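Local coordinates for protein NADH-rubredoxin oxidoreductase (Clostridium acetobutylicum, PDB 3KLJ) that transfers electrons from NADH through its bound FAD to rubredoxin, an intermediate step in chains that feed the oxygen-scavenging proteins of this obligate anaerobe, at residues K327-T332 / C340-N345; I177-L182 / Y206-F211. One frame throughout, in Å; residues are numbered along the deposited sequence.

Interaction 1: K327-T332 / C340-N345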
loop_
_atom_site.group_PDB
_atom_site.type_symbol
_atom_site.label_atom_id
_atom_site.label_comp_id
_atom_site.label_asym_id
_atom_site.label_seq_id
_atom_site.Cartn_x
_atom_site.Cartn_y
_atom_site.Cartn_z
ATOM N N LYS A 327 14.061 26.067 9.506
ATOM C CA LYS A 327 13.030 27.042 9.167
ATOM C C LYS A 327 11.807 26.375 8.529
ATOM O O LYS A 327 11.939 25.413 7.762
ATOM C CB LYS A 327 13.601 28.101 8.224
ATOM C CG LYS A 327 12.812 29.401 8.178
ATOM C CD LYS A 327 13.538 30.451 7.339
ATOM C CE LYS A 327 12.963 31.840 7.594
ATOM N NZ LYS A 327 13.608 32.892 6.759
ATOM N N VAL A 328 10.627 26.905 8.846
ATOM C CA VAL A 328 9.353 26.407 8.331
ATOM C C VAL A 328 8.598 27.537 7.653
ATOM O O VAL A 328 8.384 28.589 8.251
ATOM C CB VAL A 328 8.454 25.846 9.480
ATOM C CG1 VAL A 328 7.053 25.480 8.965
ATOM C CG2 VAL A 328 9.099 24.649 10.133
ATOM N N PHE A 329 8.205 27.321 6.405
ATOM C CA PHE A 329 7.267 28.212 5.721
ATOM C C PHE A 329 5.913 27.532 5.507
ATOM O O PHE A 329 5.833 26.450 4.917
ATOM C CB PHE A 329 7.814 28.652 4.369
ATOM C CG PHE A 329 9.122 29.366 4.443
ATOM C CD1 PHE A 329 9.172 30.709 4.782
ATOM C CD2 PHE A 329 10.304 28.700 4.152
ATOM C CE1 PHE A 329 10.385 31.382 4.841
ATOM C CE2 PHE A 329 11.528 29.371 4.211
ATOM C CZ PHE A 329 11.562 30.711 4.549
ATOM N N ARG A 330 4.857 28.200 5.956
ATOM C CA ARG A 330 3.510 27.673 5.869
ATOM C C ARG A 330 2.615 28.685 5.156
ATOM O O ARG A 330 2.776 29.886 5.332
ATOM C CB ARG A 330 2.993 27.390 7.282
ATOM C CG ARG A 330 1.640 26.709 7.371
ATOM C CD ARG A 330 1.310 26.325 8.818
ATOM N NE ARG A 330 2.179 25.251 9.321
ATOM C CZ ARG A 330 3.207 25.418 10.160
ATOM N NH1 ARG A 330 3.522 26.627 10.628
ATOM N NH2 ARG A 330 3.923 24.362 10.538
ATOM N N SER A 331 1.684 28.184 4.346
ATOM C CA SER A 331 0.663 29.016 3.717
ATOM C C SER A 331 -0.686 28.317 3.781
ATOM O O SER A 331 -0.806 27.156 3.374
ATOM C CB SER A 331 1.030 29.312 2.257
ATOM O OG SER A 331 -0.032 29.978 1.588
ATOM N N THR A 332 -1.689 29.016 4.304
ATOM C CA THR A 332 -3.057 28.521 4.311
ATOM C C THR A 332 -3.912 29.439 3.443
ATOM O O THR A 332 -3.995 30.640 3.689
ATOM C CB THR A 332 -3.640 28.457 5.748
ATOM O OG1 THR A 332 -2.812 27.624 6.567
ATOM C CG2 THR A 332 -5.063 27.906 5.747
ATOM N N CYS A 340 6.483 23.910 4.029
ATOM C CA CYS A 340 7.798 23.714 3.465
ATOM C C CYS A 340 8.816 23.778 4.610
ATOM O O CYS A 340 8.866 24.758 5.356
ATOM C CB CYS A 340 8.014 24.801 2.402
ATOM S SG CYS A 340 9.599 24.904 1.655
ATOM N N MET A 341 9.600 22.713 4.764
ATOM C CA MET A 341 10.543 22.596 5.881
ATOM C C MET A 341 11.985 22.581 5.384
ATOM O O MET A 341 12.347 21.800 4.499
ATOM C CB MET A 341 10.238 21.350 6.718
ATOM C CG MET A 341 8.822 21.326 7.272
ATOM S SD MET A 341 8.411 19.864 8.250
ATOM C CE MET A 341 6.820 20.351 8.914
ATOM N N LEU A 342 12.800 23.469 5.948
ATOM C CA LEU A 342 14.172 23.644 5.490
ATOM C C LEU A 342 15.192 23.003 6.406
ATOM O O LEU A 342 15.030 22.980 7.626
ATOM C CB LEU A 342 14.505 25.130 5.320
ATOM C CG LEU A 342 14.177 25.748 3.965
ATOM C CD1 LEU A 342 12.676 25.946 3.784
ATOM C CD2 LEU A 342 14.916 27.061 3.802
ATOM N N LYS A 343 16.245 22.477 5.793
ATOM C CA LYS A 343 17.442 22.078 6.512
ATOM C C LYS A 343 18.582 22.879 5.914
ATOM O O LYS A 343 19.123 22.523 4.862
ATOM C CB LYS A 343 17.677 20.573 6.388
ATOM C CG LYS A 343 18.525 19.986 7.508
ATOM C CD LYS A 343 17.940 18.668 8.011
ATOM C CE LYS A 343 16.694 18.902 8.862
ATOM N NZ LYS A 343 15.923 17.650 9.095
ATOM N N GLU A 344 18.914 23.981 6.585
ATOM C CA GLU A 344 19.893 24.963 6.107
ATOM C C GLU A 344 19.330 25.733 4.911
ATOM O O GLU A 344 18.359 26.486 5.051
ATOM C CB GLU A 344 21.245 24.310 5.758
ATOM C CG GLU A 344 21.995 23.665 6.918
ATOM C CD GLU A 344 22.480 24.671 7.945
ATOM O OE1 GLU A 344 21.687 25.028 8.844
ATOM O OE2 GLU A 344 23.656 25.093 7.860
ATOM N N ASN A 345 19.945 25.534 3.745
ATOM C CA ASN A 345 19.474 26.184 2.526
ATOM C C ASN A 345 18.856 25.186 1.543
ATOM O O ASN A 345 18.751 25.443 0.338
ATOM C CB ASN A 345 20.590 27.016 1.894
ATOM C CG ASN A 345 21.015 28.171 2.779
ATOM O OD1 ASN A 345 21.426 27.971 3.921
ATOM N ND2 ASN A 345 20.907 29.388 2.260
#
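The Phe329 ring takes Leu342 at its edge: CD1 of Leu342 lies in the ring plane, 3.6 Å from Phe329 CE2, and also touches CD2 of the ring, while Leu342 CD2 brushes CE2 less closely. The two side chains pass each other at a slant, so the leucine methyl borders one rim of the ring and does not stack on it. Phe329 CG stands anti to its own carbonyl carbon (chi1 -59°), beside the backbone N; the ring beyond it meets Leu342, two residues on from its direct partner Cys340. On that same side of the hairpin the CB atoms of Phe329 and Cys340 are 4.3 Å apart. The strands themselves run antiparallel, with short-segment axes 4.8 Å apart. Phe329 and Cys340 form a hydrogen-bonded pair: Phe329 N donates to Cys340 O and Cys340 N to Phe329 O, each at 2.8 Å, the second more bent (145° at the hydrogen). Leu342 N gives a third bond, to Lys327 O, also 2.8 Å and nearly straight. Val328 and Met341 make the intervening non-hydrogen-bonded pair on the opposite face, where Val328 CG2 meets Met341 CG loosely at 4.4 Å; Val328 CA also offers a CH to Cys340 O at 3.4 Å, giving that carbonyl a second, weaker contact. The Lys327 side chain stretches away from the hairpin, its NZ bonded to Ile375 O. In the C-terminal domain, strand 327-332 is one of the two outermost strands of an antiparallel sheet, and strand 337-343 joins it to strand 346-353 through backbone bonds such as Met341 with Ala349. Helix 378-382 packs on the Phe329 side of this hairpin, Ile381 touching both Phe329 and Leu342.

Interaction 2: I177-L182 / Y206-F211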
loop_
_atom_site.group_PDB
_atom_site.type_symbol
_atom_site.label_atom_id
_atom_site.label_comp_id
_atom_site.label_asym_id
_atom_site.label_seq_id
_atom_site.Cartn_x
_atom_site.Cartn_y
_atom_site.Cartn_z
ATOM N N ILE A 177 -7.086 8.456 17.071
ATOM C CA ILE A 177 -6.628 8.716 18.443
ATOM C C ILE A 177 -5.842 10.037 18.625
ATOM O O ILE A 177 -5.778 10.573 19.736
ATOM C CB ILE A 177 -5.866 7.506 19.066
ATOM C CG1 ILE A 177 -4.576 7.195 18.293
ATOM C CG2 ILE A 177 -6.802 6.261 19.191
ATOM C CD1 ILE A 177 -3.835 5.948 18.791
ATOM N N LEU A 178 -5.258 10.551 17.543
ATOM C CA LEU A 178 -4.542 11.830 17.584
ATOM C C LEU A 178 -5.478 13.000 17.291
ATOM O O LEU A 178 -6.684 12.801 17.079
ATOM C CB LEU A 178 -3.354 11.833 16.607
ATOM C CG LEU A 178 -2.276 10.750 16.767
ATOM C CD1 LEU A 178 -1.165 10.941 15.736
ATOM C CD2 LEU A 178 -1.694 10.725 18.179
ATOM N N GLU A 179 -4.923 14.217 17.299
ATOM C CA GLU A 179 -5.705 15.433 17.101
ATOM C C GLU A 179 -6.094 15.653 15.640
ATOM O O GLU A 179 -7.102 16.295 15.360
ATOM C CB GLU A 179 -4.948 16.662 17.628
ATOM C CG GLU A 179 -5.851 17.873 17.910
ATOM C CD GLU A 179 -5.078 19.138 18.251
ATOM O OE1 GLU A 179 -3.834 19.101 18.247
ATOM O OE2 GLU A 179 -5.721 20.175 18.539
ATOM N N TYR A 180 -5.296 15.128 14.712
ATOM C CA TYR A 180 -5.500 15.416 13.298
ATOM C C TYR A 180 -5.171 14.205 12.431
ATOM O O TYR A 180 -4.342 13.378 12.819
ATOM C CB TYR A 180 -4.642 16.618 12.864
ATOM C CG TYR A 180 -3.170 16.422 13.119
ATOM C CD1 TYR A 180 -2.614 16.735 14.361
ATOM C CD2 TYR A 180 -2.329 15.913 12.122
ATOM C CE1 TYR A 180 -1.267 16.543 14.612
ATOM C CE2 TYR A 180 -0.971 15.723 12.361
ATOM C CZ TYR A 180 -0.450 16.036 13.614
ATOM O OH TYR A 180 0.889 15.857 13.864
ATOM N N PRO A 181 -5.801 14.100 11.247
ATOM C CA PRO A 181 -5.522 12.902 10.450
ATOM C C PRO A 181 -4.213 13.034 9.659
ATOM O O PRO A 181 -3.670 14.142 9.505
ATOM C CB PRO A 181 -6.710 12.856 9.490
ATOM C CG PRO A 181 -7.017 14.335 9.244
ATOM C CD PRO A 181 -6.779 14.987 10.585
ATOM N N LEU A 182 -3.717 11.891 9.186
ATOM C CA LEU A 182 -2.624 11.820 8.216
ATOM C C LEU A 182 -1.301 12.339 8.781
ATOM O O LEU A 182 -0.553 13.042 8.099
ATOM C CB LEU A 182 -3.006 12.588 6.945
ATOM C CG LEU A 182 -2.935 11.801 5.636
ATOM C CD1 LEU A 182 -4.062 10.775 5.637
ATOM C CD2 LEU A 182 -3.042 12.748 4.435
ATOM N N TYR A 206 -13.720 11.846 14.185
ATOM C CA TYR A 206 -13.668 11.983 15.632
ATOM C C TYR A 206 -12.207 11.948 16.037
ATOM O O TYR A 206 -11.518 10.952 15.809
ATOM C CB TYR A 206 -14.432 10.855 16.319
ATOM C CG TYR A 206 -15.929 10.896 16.116
ATOM C CD1 TYR A 206 -16.750 11.618 16.983
ATOM C CD2 TYR A 206 -16.524 10.207 15.062
ATOM C CE1 TYR A 206 -18.139 11.649 16.800
ATOM C CE2 TYR A 206 -17.899 10.230 14.871
ATOM C CZ TYR A 206 -18.700 10.946 15.738
ATOM O OH TYR A 206 -20.062 10.957 15.530
ATOM N N THR A 207 -11.738 13.041 16.629
ATOM C CA THR A 207 -10.326 13.171 16.975
ATOM C C THR A 207 -10.115 12.932 18.451
ATOM O O THR A 207 -11.045 13.078 19.243
ATOM C CB THR A 207 -9.752 14.557 16.578
ATOM O OG1 THR A 207 -10.490 15.589 17.251
ATOM C CG2 THR A 207 -9.851 14.751 15.083
ATOM N N ASN A 208 -8.888 12.564 18.814
ATOM C CA ASN A 208 -8.539 12.248 20.198
ATOM C C ASN A 208 -9.536 11.275 20.822
ATOM O O ASN A 208 -10.030 11.498 21.930
ATOM C CB ASN A 208 -8.431 13.538 21.031
ATOM C CG ASN A 208 -7.309 14.440 20.556
ATOM O OD1 ASN A 208 -7.547 15.466 19.911
ATOM N ND2 ASN A 208 -6.075 14.052 20.859
ATOM N N SER A 209 -9.834 10.197 20.097
ATOM C CA SER A 209 -10.924 9.293 20.483
ATOM C C SER A 209 -10.531 8.313 21.571
ATOM O O SER A 209 -9.411 7.802 21.583
ATOM C CB SER A 209 -11.438 8.511 19.270
ATOM O OG SER A 209 -11.819 9.386 18.223
ATOM N N ASN A 210 -11.467 8.072 22.488
ATOM C CA ASN A 210 -11.414 6.927 23.391
ATOM C C ASN A 210 -12.565 5.997 23.014
ATOM O O ASN A 210 -13.736 6.298 23.285
ATOM C CB ASN A 210 -11.517 7.363 24.863
ATOM C CG ASN A 210 -11.308 6.206 25.846
ATOM O OD1 ASN A 210 -11.192 5.038 25.457
ATOM N ND2 ASN A 210 -11.264 6.535 27.133
ATOM N N PHE A 211 -12.223 4.883 22.366
ATOM C CA PHE A 211 -13.223 3.978 21.796
ATOM C C PHE A 211 -14.094 3.259 22.828
ATOM O O PHE A 211 -15.209 2.845 22.505
ATOM C CB PHE A 211 -12.577 2.992 20.815
ATOM C CG PHE A 211 -11.883 3.670 19.668
ATOM C CD1 PHE A 211 -10.523 3.487 19.454
ATOM C CD2 PHE A 211 -12.586 4.532 18.824
ATOM C CE1 PHE A 211 -9.880 4.130 18.397
ATOM C CE2 PHE A 211 -11.947 5.191 17.772
ATOM C CZ PHE A 211 -10.597 4.992 17.559
#
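Glu179 and Asn208 lie side by side and point the same way, their carboxylate and amide planes turned 47° apart. The contact runs through the stem of the glutamate: Asn208 OD1 sits 3.4 Å from Glu179 CA and 3.6 Å from Glu179 CG. The carboxylate itself goes elsewhere, forming a salt bridge with Arg188 through OE1. Asn208 CG stands anti to its carbonyl carbon (chi1 -64°), next to its own N, and lies 3.9 Å from both Leu178 O and Glu179 CA. At the far end Ile177 and Phe211 cross at about a right angle, touching through one branch: Ile177 CG2 reaches Phe211 CE1 at 3.8 Å. Between these pairs the backbone does the binding. Asn208 N donates to Leu178 O at 2.8 Å, nearly straight at the hydrogen (164°), although the donor stands well above the carbonyl plane, and Asn208 CA directs a CH at Ile177 O at 3.3 Å. Thr207 turns its CG2 methyl to Glu179 O, a close 3.2 Å approach of carbon to carbonyl. Ser209 OG bonds to Ile176 O and ties the second loop to the root of the first. Most of the contact lies at the surface, whereas Phe211 also packs against Phe150 and Ile152 of strand 149-152. Here the loops leaving the neighbouring parallel strands 172-175 and 204-206 meet at the edge of their sheet. Loops that follow the C-terminal ends of adjacent parallel strands and lie side by side are a feature of the Rossmann-type fold, here that of the NADH-binding domain.

In the fold
The two contacts come one after the other along the chain: interaction 2 is complete before interaction 1 begins. They share no sheet. Interaction 2 joins loops of the parallel sheet in the NADH-binding domain, interaction 1 two strands of the antiparallel sheet in the C-terminal domain. Their centres are 26 Å apart and their nearest atoms about 9 Å, without touching. The two domains nevertheless touch near interaction 1: Arg330 of strand 327-332 forms salt bridges with Asp187 and Asp189, a few residues beyond segment 177-182. Both contacts are away from the FAD-binding residues, and each is local packing within its own domain.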